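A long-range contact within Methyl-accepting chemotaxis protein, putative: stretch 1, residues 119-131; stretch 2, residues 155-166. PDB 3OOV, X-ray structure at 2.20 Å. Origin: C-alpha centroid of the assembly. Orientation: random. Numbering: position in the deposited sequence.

Stretch 1, residues 119-131: PIVVKGEAIGVFA
Stretch 2 (155-166) QASSAIVRINLL

A single short hydrogen bond ties this hairpin to its helix: Ser157 OG donates to the backbone oxygen Val121 O at 2.6 Å, in an interface otherwise largely apolar. The principle illustrated is that a β-hairpin and a helix can be joined by one polar anchor set among apolar contacts. Val121 itself points its CA-to-CB bond away from the helix, yet its carbonyl is available to the serine, whose t rotamer (chi1 165°) directs the hydroxyl to it.

The hairpin consists of strands 119-122 and 125-131, joined by a type I' turn from Val122 to Glu125. Lys123 (phi/psi 46/52) and Gly124 (74/6) occupy its corners, both with positive phi. Ile120 N to Gly128 O (2.8 Å), Ile127 N to Ile120 O (2.9 Å) and the pair Val122 N to Glu125 O and Glu125 N to Val122 O (both 2.8 Å) hold the ladder. Residues 155-166 are helical throughout; the helix axis passes 7.6 Å from that of strand 119-122, their N-to-C directions 38° apart (signed crossing -38°). Val122 and Ser157 set the register, CA to CA 5.9 Å.

Around the anchor, dispersion and the burial of apolar surface supply the remaining chemistry. Val122 (t) brings CG2 to 3.7 Å from Val161 CG2, Val161 also being t. Ile120 (m, t) places CG2 3.9 Å from Ser157 CB, while Ile127 (p, t) reaches with CD1 to 3.8 Å from CG2 of Ile160 (m, t). Phe130 (chi1 -81°, chi2 63°) meets Ala156 at its ring edge, CE1 to CB 4.2 Å. At the turn, the exposed Lys123 starts sideways but its end approaches the helix, with NZ 4.0 Å from Val161 CG1. In all, 368 Å² is buried.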

# COMPACT_ATOMS: atom_id res chain seq x y z
N PRO A 119 -8.65 -0.78 -2.62
CA PRO A 119 -9.55 0.09 -3.40
C PRO A 119 -10.04 -0.69 -4.61
O PRO A 119 -9.33 -1.57 -5.08
CB PRO A 119 -8.64 1.24 -3.85
CG PRO A 119 -7.20 0.53 -4.02
CD PRO A 119 -7.21 -0.51 -2.88
N ILE A 120 -11.25 -0.41 -5.08
CA ILE A 120 -11.70 -0.94 -6.37
C ILE A 120 -11.49 0.22 -7.35
O ILE A 120 -12.02 1.30 -7.14
CB ILE A 120 -13.19 -1.32 -6.31
CG1 ILE A 120 -13.39 -2.45 -5.23
CG2 ILE A 120 -13.69 -1.73 -7.76
CD1 ILE A 120 -14.83 -2.56 -4.70
N VAL A 121 -10.68 0.03 -8.37
CA VAL A 121 -10.22 1.19 -9.13
C VAL A 121 -10.66 0.98 -10.55
O VAL A 121 -10.41 -0.08 -11.16
CB VAL A 121 -8.66 1.40 -9.06
CG1 VAL A 121 -8.21 2.56 -9.98
CG2 VAL A 121 -8.19 1.67 -7.60
N VAL A 122 -11.34 1.99 -11.07
CA VAL A 122 -11.72 2.01 -12.49
C VAL A 122 -11.09 3.24 -13.16
O VAL A 122 -11.23 4.36 -12.67
CB VAL A 122 -13.27 1.90 -12.65
CG1 VAL A 122 -13.75 2.55 -13.97
CG2 VAL A 122 -13.69 0.45 -12.54
N LYS A 123 -10.28 3.00 -14.19
CA LYS A 123 -9.59 4.04 -14.95
C LYS A 123 -8.92 5.12 -14.09
O LYS A 123 -9.15 6.33 -14.28
CB LYS A 123 -10.53 4.67 -16.02
CG LYS A 123 -10.41 3.98 -17.43
CD LYS A 123 -11.51 2.94 -17.76
CE LYS A 123 -12.66 3.56 -18.63
NZ LYS A 123 -13.93 2.69 -18.80
N GLY A 124 -8.11 4.68 -13.14
CA GLY A 124 -7.44 5.63 -12.26
C GLY A 124 -8.29 6.31 -11.19
O GLY A 124 -7.78 7.19 -10.48
N GLU A 125 -9.56 5.91 -11.03
CA GLU A 125 -10.34 6.44 -9.88
C GLU A 125 -10.92 5.31 -9.01
O GLU A 125 -11.39 4.29 -9.55
CB GLU A 125 -11.46 7.41 -10.34
CG GLU A 125 -11.29 7.94 -11.78
CD GLU A 125 -11.45 9.46 -11.92
OE1 GLU A 125 -10.50 10.19 -11.52
OE2 GLU A 125 -12.51 9.92 -12.45
N ALA A 126 -10.88 5.49 -7.69
CA ALA A 126 -11.53 4.56 -6.78
C ALA A 126 -13.03 4.74 -6.92
O ALA A 126 -13.56 5.87 -6.89
CB ALA A 126 -11.14 4.82 -5.35
N ILE A 127 -13.71 3.64 -7.11
CA ILE A 127 -15.16 3.69 -7.01
C ILE A 127 -15.74 2.93 -5.81
O ILE A 127 -16.95 2.91 -5.63
CB ILE A 127 -15.78 3.25 -8.32
CG1 ILE A 127 -15.35 1.82 -8.65
CG2 ILE A 127 -15.33 4.24 -9.44
CD1 ILE A 127 -16.15 1.22 -9.82
N GLY A 128 -14.90 2.27 -5.01
CA GLY A 128 -15.39 1.61 -3.79
C GLY A 128 -14.21 0.88 -3.15
O GLY A 128 -13.10 1.09 -3.60
N VAL A 129 -14.45 0.01 -2.16
CA VAL A 129 -13.43 -0.71 -1.41
C VAL A 129 -13.84 -2.15 -1.05
O VAL A 129 -15.05 -2.44 -0.79
CB VAL A 129 -12.95 0.06 -0.07
CG1 VAL A 129 -12.39 1.46 -0.36
CG2 VAL A 129 -14.06 0.20 0.95
N PHE A 130 -12.85 -3.04 -1.00
CA PHE A 130 -12.97 -4.29 -0.23
C PHE A 130 -12.34 -4.05 1.12
O PHE A 130 -11.24 -3.55 1.20
CB PHE A 130 -12.17 -5.39 -0.90
CG PHE A 130 -12.86 -6.02 -2.02
CD1 PHE A 130 -13.19 -5.29 -3.17
CD2 PHE A 130 -13.16 -7.39 -1.97
CE1 PHE A 130 -13.82 -5.91 -4.27
CE2 PHE A 130 -13.79 -8.02 -3.05
CZ PHE A 130 -14.12 -7.30 -4.23
N ALA A 131 -13.04 -4.38 2.21
CA ALA A 131 -12.44 -4.36 3.55
C ALA A 131 -12.52 -5.83 4.02
O ALA A 131 -13.62 -6.39 4.11
CB ALA A 131 -13.27 -3.44 4.49
N GLN A 155 -11.20 -8.23 -10.71
CA GLN A 155 -12.46 -8.79 -11.25
C GLN A 155 -13.73 -7.93 -11.04
O GLN A 155 -14.58 -7.79 -11.95
CB GLN A 155 -12.74 -10.20 -10.67
CG GLN A 155 -11.54 -11.22 -10.86
CD GLN A 155 -10.99 -11.25 -12.32
OE1 GLN A 155 -11.75 -11.53 -13.29
NE2 GLN A 155 -9.68 -10.97 -12.49
N ALA A 156 -13.94 -7.44 -9.84
CA ALA A 156 -15.09 -6.53 -9.63
C ALA A 156 -14.97 -5.33 -10.61
O ALA A 156 -15.91 -4.98 -11.25
CB ALA A 156 -15.17 -6.04 -8.22
N SER A 157 -13.80 -4.71 -10.67
CA SER A 157 -13.55 -3.48 -11.45
C SER A 157 -13.77 -3.74 -12.98
O SER A 157 -14.61 -3.10 -13.62
CB SER A 157 -12.12 -3.00 -11.15
OG SER A 157 -11.74 -2.04 -12.11
N SER A 158 -13.09 -4.74 -13.53
CA SER A 158 -13.43 -5.24 -14.92
C SER A 158 -14.91 -5.46 -15.20
O SER A 158 -15.41 -5.06 -16.25
CB SER A 158 -12.74 -6.58 -15.22
OG SER A 158 -11.37 -6.34 -15.25
N ALA A 159 -15.60 -6.10 -14.28
CA ALA A 159 -16.99 -6.39 -14.50
C ALA A 159 -17.88 -5.12 -14.36
O ALA A 159 -18.92 -5.00 -15.02
CB ALA A 159 -17.46 -7.45 -13.56
N ILE A 160 -17.51 -4.20 -13.46
CA ILE A 160 -18.24 -2.95 -13.37
C ILE A 160 -18.14 -2.20 -14.73
O ILE A 160 -19.11 -1.69 -15.22
CB ILE A 160 -17.76 -2.12 -12.21
CG1 ILE A 160 -18.22 -2.86 -10.93
CG2 ILE A 160 -18.30 -0.62 -12.31
CD1 ILE A 160 -17.67 -2.31 -9.67
N VAL A 161 -16.94 -2.17 -15.29
CA VAL A 161 -16.67 -1.55 -16.58
C VAL A 161 -17.50 -2.21 -17.70
O VAL A 161 -18.21 -1.48 -18.43
CB VAL A 161 -15.16 -1.53 -16.91
CG1 VAL A 161 -14.90 -1.17 -18.40
CG2 VAL A 161 -14.47 -0.51 -16.04
N ARG A 162 -17.44 -3.55 -17.81
CA ARG A 162 -18.29 -4.29 -18.74
C ARG A 162 -19.75 -3.94 -18.56
O ARG A 162 -20.45 -3.63 -19.52
CB ARG A 162 -18.12 -5.82 -18.65
CG ARG A 162 -19.22 -6.64 -19.41
CD ARG A 162 -19.03 -8.25 -19.40
NE ARG A 162 -19.09 -8.85 -18.05
CZ ARG A 162 -20.19 -8.93 -17.30
NH1 ARG A 162 -21.35 -8.51 -17.80
NH2 ARG A 162 -20.12 -9.42 -16.05
N ILE A 163 -20.24 -3.97 -17.33
CA ILE A 163 -21.65 -3.74 -17.14
C ILE A 163 -21.99 -2.27 -17.53
O ILE A 163 -23.01 -2.01 -18.21
CB ILE A 163 -22.09 -4.09 -15.74
CG1 ILE A 163 -21.99 -5.61 -15.48
CG2 ILE A 163 -23.48 -3.55 -15.44
CD1 ILE A 163 -22.14 -5.99 -13.95
N ASN A 164 -21.12 -1.33 -17.15
CA ASN A 164 -21.42 0.07 -17.44
C ASN A 164 -21.42 0.37 -18.96
O ASN A 164 -22.32 1.06 -19.44
CB ASN A 164 -20.48 1.05 -16.67
CG ASN A 164 -20.81 1.12 -15.15
OD1 ASN A 164 -21.94 0.89 -14.72
ND2 ASN A 164 -19.81 1.53 -14.35
N LEU A 165 -20.43 -0.17 -19.66
CA LEU A 165 -20.25 0.01 -21.11
C LEU A 165 -21.49 -0.56 -21.81
O LEU A 165 -22.03 0.04 -22.76
CB LEU A 165 -18.86 -0.50 -21.63
CG LEU A 165 -17.58 0.38 -21.35
CD1 LEU A 165 -17.56 0.94 -19.94
CD2 LEU A 165 -16.13 -0.19 -21.68
N LEU A 166 -22.06 -1.59 -21.20
CA LEU A 166 -23.20 -2.30 -21.75
C LEU A 166 -24.53 -1.60 -21.53
O LEU A 166 -25.40 -1.59 -22.42
CB LEU A 166 -23.27 -3.69 -21.09
CG LEU A 166 -24.05 -4.86 -21.63
CD1 LEU A 166 -23.49 -5.18 -23.06
CD2 LEU A 166 -23.99 -6.13 -20.69